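Arabinan endo-1,5-alpha-l-arabinosidase A (Cellvibrio cellulosa, PDB 1GYH) cleaves the alpha-1,5-arabinofuranosyl bonds of linear arabinan, yielding almost exclusively arabinotriose during breakdown of the plant cell wall. Local coordinates at residues 194-197 against 202-205; 221-226 against 240-245; 28-33 against 105-110. One frame throughout, in Å; residues are numbered along the deposited sequence.

Contact 1 of 3, residues 194-197 against 202-205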
loop_
_atom_site.group_PDB
_atom_site.type_symbol
_atom_site.label_atom_id
_atom_site.label_comp_id
_atom_site.label_asym_id
_atom_site.label_seq_id
_atom_site.Cartn_x
_atom_site.Cartn_y
_atom_site.Cartn_z
ATOM N N PRO A 194 -1.822 2.318 5.015
ATOM C CA PRO A 194 -2.274 1.179 5.828
ATOM C C PRO A 194 -2.215 -0.124 5.031
ATOM O O PRO A 194 -2.419 -0.150 3.807
ATOM C CB PRO A 194 -3.720 1.486 6.112
ATOM C CG PRO A 194 -4.172 2.319 4.909
ATOM C CD PRO A 194 -2.934 3.207 4.633
ATOM N N PHE A 195 -1.978 -1.231 5.741
ATOM C CA PHE A 195 -2.153 -2.538 5.104
ATOM C C PHE A 195 -2.617 -3.510 6.175
ATOM O O PHE A 195 -2.038 -3.519 7.260
ATOM C CB PHE A 195 -0.866 -3.027 4.416
ATOM C CG PHE A 195 -1.105 -4.239 3.542
ATOM C CD1 PHE A 195 -1.148 -5.531 4.097
ATOM C CD2 PHE A 195 -1.404 -4.087 2.201
ATOM C CE1 PHE A 195 -1.422 -6.639 3.297
ATOM C CE2 PHE A 195 -1.658 -5.161 1.392
ATOM C CZ PHE A 195 -1.663 -6.463 1.933
ATOM N N ILE A 196 -3.692 -4.253 5.904
ATOM C CA ILE A 196 -4.217 -5.205 6.878
ATOM C C ILE A 196 -4.018 -6.677 6.458
ATOM O O ILE A 196 -4.372 -7.078 5.345
ATOM C CB ILE A 196 -5.664 -4.915 7.168
ATOM C CG1 ILE A 196 -5.816 -3.446 7.667
ATOM C CG2 ILE A 196 -6.227 -5.926 8.226
ATOM C CD1 ILE A 196 -7.207 -2.904 7.717
ATOM N N LEU A 197 -3.478 -7.470 7.388
ATOM C CA LEU A 197 -3.330 -8.926 7.185
ATOM C C LEU A 197 -4.039 -9.684 8.308
ATOM O O LEU A 197 -3.833 -9.418 9.474
ATOM C CB LEU A 197 -1.852 -9.340 7.125
ATOM C CG LEU A 197 -1.544 -10.867 6.927
ATOM C CD1 LEU A 197 -1.705 -11.242 5.501
ATOM C CD2 LEU A 197 -0.113 -11.220 7.423
ATOM N N TYR A 202 -6.501 -12.546 14.935
ATOM C CA TYR A 202 -6.406 -11.102 14.829
ATOM C C TYR A 202 -6.221 -10.598 13.402
ATOM O O TYR A 202 -5.685 -11.309 12.528
ATOM C CB TYR A 202 -5.222 -10.608 15.630
ATOM C CG TYR A 202 -5.368 -10.682 17.118
ATOM C CD1 TYR A 202 -6.000 -9.676 17.829
ATOM C CD2 TYR A 202 -4.836 -11.759 17.833
ATOM C CE1 TYR A 202 -6.107 -9.741 19.208
ATOM C CE2 TYR A 202 -4.934 -11.818 19.223
ATOM C CZ TYR A 202 -5.575 -10.817 19.888
ATOM O OH TYR A 202 -5.685 -10.864 21.252
ATOM N N TYR A 203 -6.688 -9.352 13.205
ATOM C CA TYR A 203 -6.319 -8.529 12.063
ATOM C C TYR A 203 -5.123 -7.670 12.473
ATOM O O TYR A 203 -5.154 -7.033 13.527
ATOM C CB TYR A 203 -7.469 -7.631 11.629
ATOM C CG TYR A 203 -8.624 -8.364 11.023
ATOM C CD1 TYR A 203 -9.603 -8.939 11.837
ATOM C CD2 TYR A 203 -8.735 -8.536 9.644
ATOM C CE1 TYR A 203 -10.672 -9.642 11.285
ATOM C CE2 TYR A 203 -9.785 -9.243 9.093
ATOM C CZ TYR A 203 -10.756 -9.784 9.916
ATOM O OH TYR A 203 -11.809 -10.497 9.389
ATOM N N TYR A 204 -4.085 -7.657 11.653
ATOM C CA TYR A 204 -2.907 -6.827 11.922
ATOM C C TYR A 204 -2.855 -5.643 10.940
ATOM O O TYR A 204 -2.820 -5.846 9.732
ATOM C CB TYR A 204 -1.600 -7.613 11.841
ATOM C CG TYR A 204 -1.500 -8.668 12.945
ATOM C CD1 TYR A 204 -2.189 -9.875 12.841
ATOM C CD2 TYR A 204 -0.755 -8.433 14.095
ATOM C CE1 TYR A 204 -2.101 -10.840 13.862
ATOM C CE2 TYR A 204 -0.692 -9.402 15.140
ATOM C CZ TYR A 204 -1.353 -10.586 15.009
ATOM O OH TYR A 204 -1.304 -11.514 16.043
ATOM N N LEU A 205 -2.809 -4.435 11.501
ATOM C CA LEU A 205 -2.707 -3.179 10.718
ATOM C C LEU A 205 -1.276 -2.737 10.736
ATOM O O LEU A 205 -0.723 -2.414 11.810
ATOM C CB LEU A 205 -3.612 -2.089 11.312
ATOM C CG LEU A 205 -3.422 -0.658 10.730
ATOM C CD1 LEU A 205 -3.661 -0.645 9.268
ATOM C CD2 LEU A 205 -4.345 0.293 11.446
#

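Contact 2 of 3, residues 221-226 against 240-245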
loop_
_atom_site.group_PDB
_atom_site.type_symbol
_atom_site.label_atom_id
_atom_site.label_comp_id
_atom_site.label_asym_id
_atom_site.label_seq_id
_atom_site.Cartn_x
_atom_site.Cartn_y
_atom_site.Cartn_z
ATOM N N HIS A 221 9.643 4.318 8.454
ATOM C CA HIS A 221 9.713 2.976 9.097
ATOM C C HIS A 221 8.321 2.391 9.298
ATOM O O HIS A 221 7.312 3.060 9.047
ATOM C CB HIS A 221 10.473 3.048 10.429
ATOM C CG HIS A 221 9.805 3.872 11.491
ATOM N ND1 HIS A 221 9.783 5.251 11.470
ATOM C CD2 HIS A 221 9.159 3.504 12.629
ATOM C CE1 HIS A 221 9.151 5.698 12.549
ATOM N NE2 HIS A 221 8.790 4.653 13.282
ATOM N N LEU A 222 8.266 1.126 9.739
ATOM C CA LEU A 222 6.995 0.409 9.885
ATOM C C LEU A 222 6.658 0.119 11.341
ATOM O O LEU A 222 7.516 -0.316 12.114
ATOM C CB LEU A 222 7.049 -0.910 9.132
ATOM C CG LEU A 222 7.228 -0.850 7.615
ATOM C CD1 LEU A 222 7.313 -2.255 7.021
ATOM C CD2 LEU A 222 6.025 -0.118 6.991
ATOM N N VAL A 223 5.398 0.363 11.664
ATOM C CA VAL A 223 4.780 0.045 12.936
ATOM C C VAL A 223 3.546 -0.830 12.705
ATOM O O VAL A 223 3.035 -0.971 11.564
ATOM C CB VAL A 223 4.341 1.314 13.746
ATOM C CG1 VAL A 223 5.559 2.161 14.088
ATOM C CG2 VAL A 223 3.295 2.120 13.036
ATOM N N VAL A 224 3.086 -1.446 13.804
ATOM C CA VAL A 224 1.980 -2.416 13.741
ATOM C C VAL A 224 1.082 -2.337 14.994
ATOM O O VAL A 224 1.542 -1.999 16.089
ATOM C CB VAL A 224 2.559 -3.909 13.557
ATOM C CG1 VAL A 224 3.217 -4.406 14.823
ATOM C CG2 VAL A 224 1.462 -4.872 13.149
ATOM N N GLY A 225 -0.187 -2.685 14.797
ATOM C CA GLY A 225 -1.173 -2.910 15.857
ATOM C C GLY A 225 -2.123 -4.046 15.462
ATOM O O GLY A 225 -2.043 -4.538 14.352
ATOM N N ARG A 226 -2.976 -4.508 16.392
ATOM C CA ARG A 226 -3.844 -5.657 16.115
ATOM C C ARG A 226 -5.210 -5.507 16.757
ATOM O O ARG A 226 -5.363 -4.854 17.821
ATOM C CB ARG A 226 -3.150 -6.983 16.507
ATOM C CG ARG A 226 -3.251 -7.334 17.987
ATOM C CD ARG A 226 -2.429 -8.569 18.429
ATOM N NE ARG A 226 -2.472 -8.766 19.884
ATOM C CZ ARG A 226 -1.645 -9.582 20.547
ATOM N NH1 ARG A 226 -0.736 -10.287 19.881
ATOM N NH2 ARG A 226 -1.724 -9.709 21.862
ATOM N N ARG A 240 -2.045 0.457 23.593
ATOM C CA ARG A 240 -2.417 1.781 23.095
ATOM C C ARG A 240 -3.064 1.701 21.714
ATOM O O ARG A 240 -2.495 1.112 20.776
ATOM C CB ARG A 240 -1.183 2.703 23.057
ATOM C CG ARG A 240 -1.501 4.174 22.768
ATOM C CD ARG A 240 -0.352 5.107 23.183
ATOM N NE ARG A 240 -0.372 6.365 22.450
ATOM C CZ ARG A 240 0.692 7.138 22.196
ATOM N NH1 ARG A 240 1.902 6.812 22.626
ATOM N NH2 ARG A 240 0.534 8.261 21.503
ATOM N N ASP A 241 -4.237 2.320 21.622
ATOM C CA ASP A 241 -5.045 2.449 20.406
ATOM C C ASP A 241 -4.259 3.276 19.345
ATOM O O ASP A 241 -3.731 4.353 19.659
ATOM C CB ASP A 241 -6.357 3.135 20.758
ATOM C CG ASP A 241 -7.380 3.158 19.609
ATOM O OD1 ASP A 241 -7.083 2.768 18.441
ATOM O OD2 ASP A 241 -8.549 3.566 19.821
ATOM N N MET A 242 -4.128 2.730 18.144
ATOM C CA MET A 242 -3.509 3.440 17.011
ATOM C C MET A 242 -4.295 4.738 16.652
ATOM O O MET A 242 -3.690 5.671 16.088
ATOM C CB MET A 242 -3.353 2.531 15.790
ATOM C CG MET A 242 -2.388 1.348 16.039
ATOM S SD MET A 242 -2.146 0.274 14.617
ATOM C CE MET A 242 -0.903 1.223 13.675
ATOM N N ASN A 243 -5.576 4.810 16.994
ATOM C CA ASN A 243 -6.365 6.081 16.880
ATOM C C ASN A 243 -5.902 7.199 17.798
ATOM O O ASN A 243 -6.331 8.345 17.627
ATOM C CB ASN A 243 -7.869 5.868 17.108
ATOM C CG ASN A 243 -8.580 5.377 15.861
ATOM O OD1 ASN A 243 -8.118 5.580 14.725
ATOM N ND2 ASN A 243 -9.697 4.730 16.057
ATOM N N GLN A 244 -5.020 6.891 18.757
ATOM C CA GLN A 244 -4.409 7.899 19.615
ATOM C C GLN A 244 -2.903 7.765 19.597
ATOM O O GLN A 244 -2.227 8.023 20.582
ATOM C CB GLN A 244 -5.009 7.900 21.058
ATOM C CG GLN A 244 -6.515 8.146 21.044
ATOM C CD GLN A 244 -7.043 8.856 22.229
ATOM O OE1 GLN A 244 -6.492 9.862 22.643
ATOM N NE2 GLN A 244 -8.133 8.329 22.804
ATOM N N GLY A 245 -2.353 7.423 18.448
ATOM C CA GLY A 245 -0.924 7.423 18.265
ATOM C C GLY A 245 -0.197 6.153 18.669
ATOM O O GLY A 245 1.023 6.124 18.667
#

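Contact 3 of 3, residues 28-33 against 105-110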
loop_
_atom_site.group_PDB
_atom_site.type_symbol
_atom_site.label_atom_id
_atom_site.label_comp_id
_atom_site.label_asym_id
_atom_site.label_seq_id
_atom_site.Cartn_x
_atom_site.Cartn_y
_atom_site.Cartn_z
ATOM N N ILE A 28 0.972 2.874 -13.537
ATOM C CA ILE A 28 1.281 1.715 -12.659
ATOM C C ILE A 28 2.167 0.704 -13.410
ATOM O O ILE A 28 1.779 0.171 -14.428
ATOM C CB ILE A 28 0.061 1.034 -12.087
ATOM C CG1 ILE A 28 -0.740 1.928 -11.139
ATOM C CG2 ILE A 28 0.474 -0.261 -11.304
ATOM C CD1 ILE A 28 -0.057 2.400 -9.872
ATOM N N THR A 29 3.383 0.502 -12.914
ATOM C CA THR A 29 4.366 -0.380 -13.543
ATOM C C THR A 29 4.132 -1.820 -13.042
ATOM O O THR A 29 3.975 -2.027 -11.847
ATOM C CB THR A 29 5.788 0.048 -13.172
ATOM O OG1 THR A 29 6.013 1.456 -13.406
ATOM C CG2 THR A 29 6.794 -0.662 -14.070
ATOM N N ILE A 30 4.090 -2.767 -13.977
ATOM C CA ILE A 30 3.871 -4.198 -13.694
ATOM C C ILE A 30 5.072 -5.052 -14.146
ATOM O O ILE A 30 5.510 -4.941 -15.281
ATOM C CB ILE A 30 2.613 -4.729 -14.361
ATOM C CG1 ILE A 30 1.419 -3.784 -14.170
ATOM C CG2 ILE A 30 2.299 -6.200 -13.799
ATOM C CD1 ILE A 30 0.099 -4.205 -15.002
ATOM N N TYR A 31 5.580 -5.896 -13.222
ATOM C CA TYR A 31 6.585 -6.907 -13.503
ATOM C C TYR A 31 6.062 -8.324 -13.241
ATOM O O TYR A 31 5.114 -8.506 -12.479
ATOM C CB TYR A 31 7.799 -6.724 -12.624
ATOM C CG TYR A 31 8.419 -5.367 -12.677
ATOM C CD1 TYR A 31 7.953 -4.355 -11.853
ATOM C CD2 TYR A 31 9.472 -5.092 -13.560
ATOM C CE1 TYR A 31 8.540 -3.094 -11.853
ATOM C CE2 TYR A 31 10.080 -3.813 -13.577
ATOM C CZ TYR A 31 9.590 -2.824 -12.751
ATOM O OH TYR A 31 10.158 -1.562 -12.760
ATOM N N SER A 32 6.745 -9.303 -13.839
ATOM C CA SER A 32 6.425 -10.744 -13.680
ATOM C C SER A 32 7.641 -11.599 -13.370
ATOM O O SER A 32 8.771 -11.264 -13.702
ATOM C CB SER A 32 5.696 -11.320 -14.896
ATOM O OG SER A 32 6.528 -11.366 -16.037
ATOM N N SER A 33 7.417 -12.742 -12.742
ATOM C CA SER A 33 8.524 -13.571 -12.318
ATOM C C SER A 33 8.075 -15.011 -12.021
ATOM O O SER A 33 6.965 -15.232 -11.529
ATOM C CB SER A 33 9.182 -12.962 -11.072
ATOM O OG SER A 33 10.168 -13.819 -10.539
ATOM N N PRO A 105 -5.137 -13.682 -24.904
ATOM C CA PRO A 105 -6.303 -13.109 -25.590
ATOM C C PRO A 105 -7.335 -12.452 -24.652
ATOM O O PRO A 105 -8.110 -11.613 -25.111
ATOM C CB PRO A 105 -6.904 -14.307 -26.360
ATOM C CG PRO A 105 -6.216 -15.522 -25.865
ATOM C CD PRO A 105 -4.982 -15.122 -25.166
ATOM N N ASP A 106 -7.319 -12.786 -23.358
ATOM C CA ASP A 106 -8.256 -12.215 -22.395
ATOM C C ASP A 106 -7.687 -10.922 -21.749
ATOM O O ASP A 106 -8.339 -10.299 -20.920
ATOM C CB ASP A 106 -8.537 -13.216 -21.249
ATOM C CG ASP A 106 -9.269 -14.467 -21.692
ATOM O OD1 ASP A 106 -10.158 -14.433 -22.589
ATOM O OD2 ASP A 106 -8.988 -15.557 -21.151
ATOM N N TYR A 107 -6.448 -10.566 -22.054
ATOM C CA TYR A 107 -5.808 -9.450 -21.365
ATOM C C TYR A 107 -6.274 -8.057 -21.842
ATOM O O TYR A 107 -6.047 -7.684 -23.000
ATOM C CB TYR A 107 -4.296 -9.527 -21.510
ATOM C CG TYR A 107 -3.503 -8.510 -20.690
ATOM C CD1 TYR A 107 -3.123 -7.269 -21.229
ATOM C CD2 TYR A 107 -3.076 -8.816 -19.408
ATOM C CE1 TYR A 107 -2.340 -6.367 -20.474
ATOM C CE2 TYR A 107 -2.316 -7.927 -18.644
ATOM C CZ TYR A 107 -1.936 -6.707 -19.181
ATOM O OH TYR A 107 -1.166 -5.858 -18.413
ATOM N N ARG A 108 -6.883 -7.317 -20.916
ATOM C CA ARG A 108 -7.222 -5.887 -21.098
ATOM C C ARG A 108 -7.662 -5.260 -19.792
ATOM O O ARG A 108 -8.604 -5.716 -19.178
ATOM C CB ARG A 108 -8.331 -5.713 -22.150
ATOM C CG ARG A 108 -8.737 -4.241 -22.381
ATOM C CD ARG A 108 -9.627 -3.995 -23.585
ATOM N NE ARG A 108 -11.001 -4.368 -23.304
ATOM C CZ ARG A 108 -12.009 -4.176 -24.115
ATOM N NH1 ARG A 108 -11.830 -3.608 -25.297
ATOM N NH2 ARG A 108 -13.209 -4.599 -23.779
ATOM N N TRP A 109 -6.987 -4.190 -19.387
ATOM C CA TRP A 109 -7.396 -3.364 -18.266
ATOM C C TRP A 109 -8.542 -2.408 -18.620
ATOM O O TRP A 109 -8.457 -1.640 -19.590
ATOM C CB TRP A 109 -6.195 -2.563 -17.720
ATOM C CG TRP A 109 -5.144 -3.399 -17.086
ATOM C CD1 TRP A 109 -3.954 -3.770 -17.637
ATOM C CD2 TRP A 109 -5.194 -4.010 -15.802
ATOM N NE1 TRP A 109 -3.258 -4.570 -16.764
ATOM C CE2 TRP A 109 -3.995 -4.725 -15.627
ATOM C CE3 TRP A 109 -6.138 -4.028 -14.767
ATOM C CZ2 TRP A 109 -3.717 -5.477 -14.474
ATOM C CZ3 TRP A 109 -5.851 -4.786 -13.584
ATOM C CH2 TRP A 109 -4.642 -5.469 -13.461
ATOM N N GLU A 110 -9.614 -2.458 -17.820
ATOM C CA GLU A 110 -10.804 -1.657 -18.026
ATOM C C GLU A 110 -11.067 -0.792 -16.809
ATOM O O GLU A 110 -11.398 -1.279 -15.728
ATOM C CB GLU A 110 -12.012 -2.555 -18.356
ATOM C CG GLU A 110 -11.710 -3.537 -19.484
ATOM C CD GLU A 110 -12.921 -4.255 -20.041
ATOM O OE1 GLU A 110 -14.045 -4.095 -19.513
ATOM O OE2 GLU A 110 -12.736 -4.981 -21.029
#

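Contact 1 of 3, residues 194-197 against 202-205
Leu205 pushes one methyl, CD1, against two side chains of the facing strand: Pro194 CB lies 3.8 Å from it and Ile196 CG1 3.9 Å. The reach depends on the first torsion, which sets Leu205 CG anti to the backbone N (chi1 170°) and lets the branched end swing back across the strand gap. Ile196 uses its other branch on Tyr203, where CG2 meets CD2 at 3.9 Å, coming at the edge of the ring near its plane. Branched aliphatic groups suit this buried face, which packs against Ile133 of the sheet that includes strand 131-134.

Leu197 and Tyr204 occupy the other face as a hydrogen-bonded antiparallel pair. Leu197 N gives to Tyr204 O (2.9 Å), and Tyr204 N returns the bond to Leu197 O (2.8 Å). The Tyr204 ring leads away from the partner strand, with Leu197 O in plane at its edge, and its hydroxyl is hydrogen-bonded to Gly300 O.

This is the first beta hairpin of a four-stranded antiparallel blade of the five-bladed propeller. Strand 191-199 also carries Glu192, the probable proton donor, just ahead of Pro194.

Contact 2 of 3, residues 221-226 against 240-245
Val223 and Gly225 form the surface on which Met242 rests, in a four-stranded antiparallel blade of the five-bladed propeller. They belong to the third strand of that blade, 221-227, while Met242 sits in a short 3-10 turn of the long loop that leads on to the outermost strand, 248-251.

Along the strand, Val223 is the first to take part. It points toward the loop, and its CG2 meets the terminal methyl of the methionine, Met242 CE, at 4.3 Å, a loose apolar touch between buried groups. Val224, next in line, turns its side chain away, as strand alternation requires. Its backbone bonds to Ser248 of the outer strand, and what the sulfur meets of it is the carbonyl carbon, Met242 SD to Val224 C at 4.2 Å. At Gly225 the approach is tightest: SD comes to 3.6 Å from Gly225 CA. Glycine suits the spot because it has no side chain, so the large sulfur can settle directly on the main chain.

Methionine is equally apt on the loop side. The chain runs straight out through chi2 (-179°) and then bends at chi3 (81°), which sets CE along the strand toward Val223. Tyr234 of the same loop also packs on it.

The loop is folded so as to present this one apolar residue inward. Gly245, with a positive phi that favours glycine, gives its N to Met242 O, and Asn243 ND2 reaches Ser171 O in the preceding sheet. Just ahead of the methionine, Asp241 forms an Asx turn: Asn243 N donates to Asp241 OD1 at 2.9 Å, a nearly straight bond (162°) that meets the oxygen from above the carboxylate plane.

Contact 3 of 3, residues 28-33 against 105-110
Ile30 sends a single methyl, CD1, to the two aromatic residues of the facing loop. The methyl approaches the indole of Trp109 obliquely, 3.8 Å from NE1 and 4.1 Å from CZ2, while Tyr107 arrives from the opposite direction and places its OH 4.0 Å from the same CD1. Isoleucine serves well here because its longer branch is extended (chi2 173°), carrying CD1 well out from the strand. Between the two segments the contact is van der Waals touch, small in area and partly buried.

Around the methyl, the two aromatic side chains hold each other. Trp109 NE1 donates to Tyr107 OH at 3.0 Å with an N-H...O angle of 143°, the oxygen slightly tilted from the indole plane. The hydroxyl is hydrogen-bonded in addition to Asp43 OD2, on strand 38-44, so it joins the indole to a carboxylate beside Ile30. Tyrosine suits the position by offering a polar end for both partners and a ring to span the distance; CG anti to the backbone N (chi1 -173°) points that ring out toward Ile30.

Farther out, Arg108 and Glu110 alternate with the aromatic pair and form a salt bridge of their own. Arg108 grips one oxygen side-on, NE reaching Glu110 OE2 at 2.9 Å and NH2 at 2.8 Å, both from the same face of the carboxylate. Arg108 N is also bonded to Asn97 OD1, which ties the loop to strand 90-97.

Trp109 packs on Thr95 and Asn97 of that strand. Ile30 lies on strand 29-33, between strands 18-23 and 38-44 of the first blade, and packs on Tyr20 and Phe22; the loop joins strands 90-97 and 110-118 of the next blade, so the contact bridges adjacent blades.

Contacts 1 and 2 share one blade and touch directly: strands 202-209 and 221-227 are neighbours in it, Leu205 N probably bonding to Gly225 O. Contact 3 lies on two other blades, its centre about 27 Å from that of contact 1 and about 34 Å from that of contact 2, on the opposite side of the chain's centre from contact 2. Contact 1 is buried and combines backbone bonds with apolar side chains, as befits paired strands inside a blade. In contact 2, also buried, a single methionine makes the loop's whole share of the touch. Contact 3, partly buried, sets one isoleucine methyl against an aromatic pair whose polar ends bond to each other and, through the tyrosine, to Asp43.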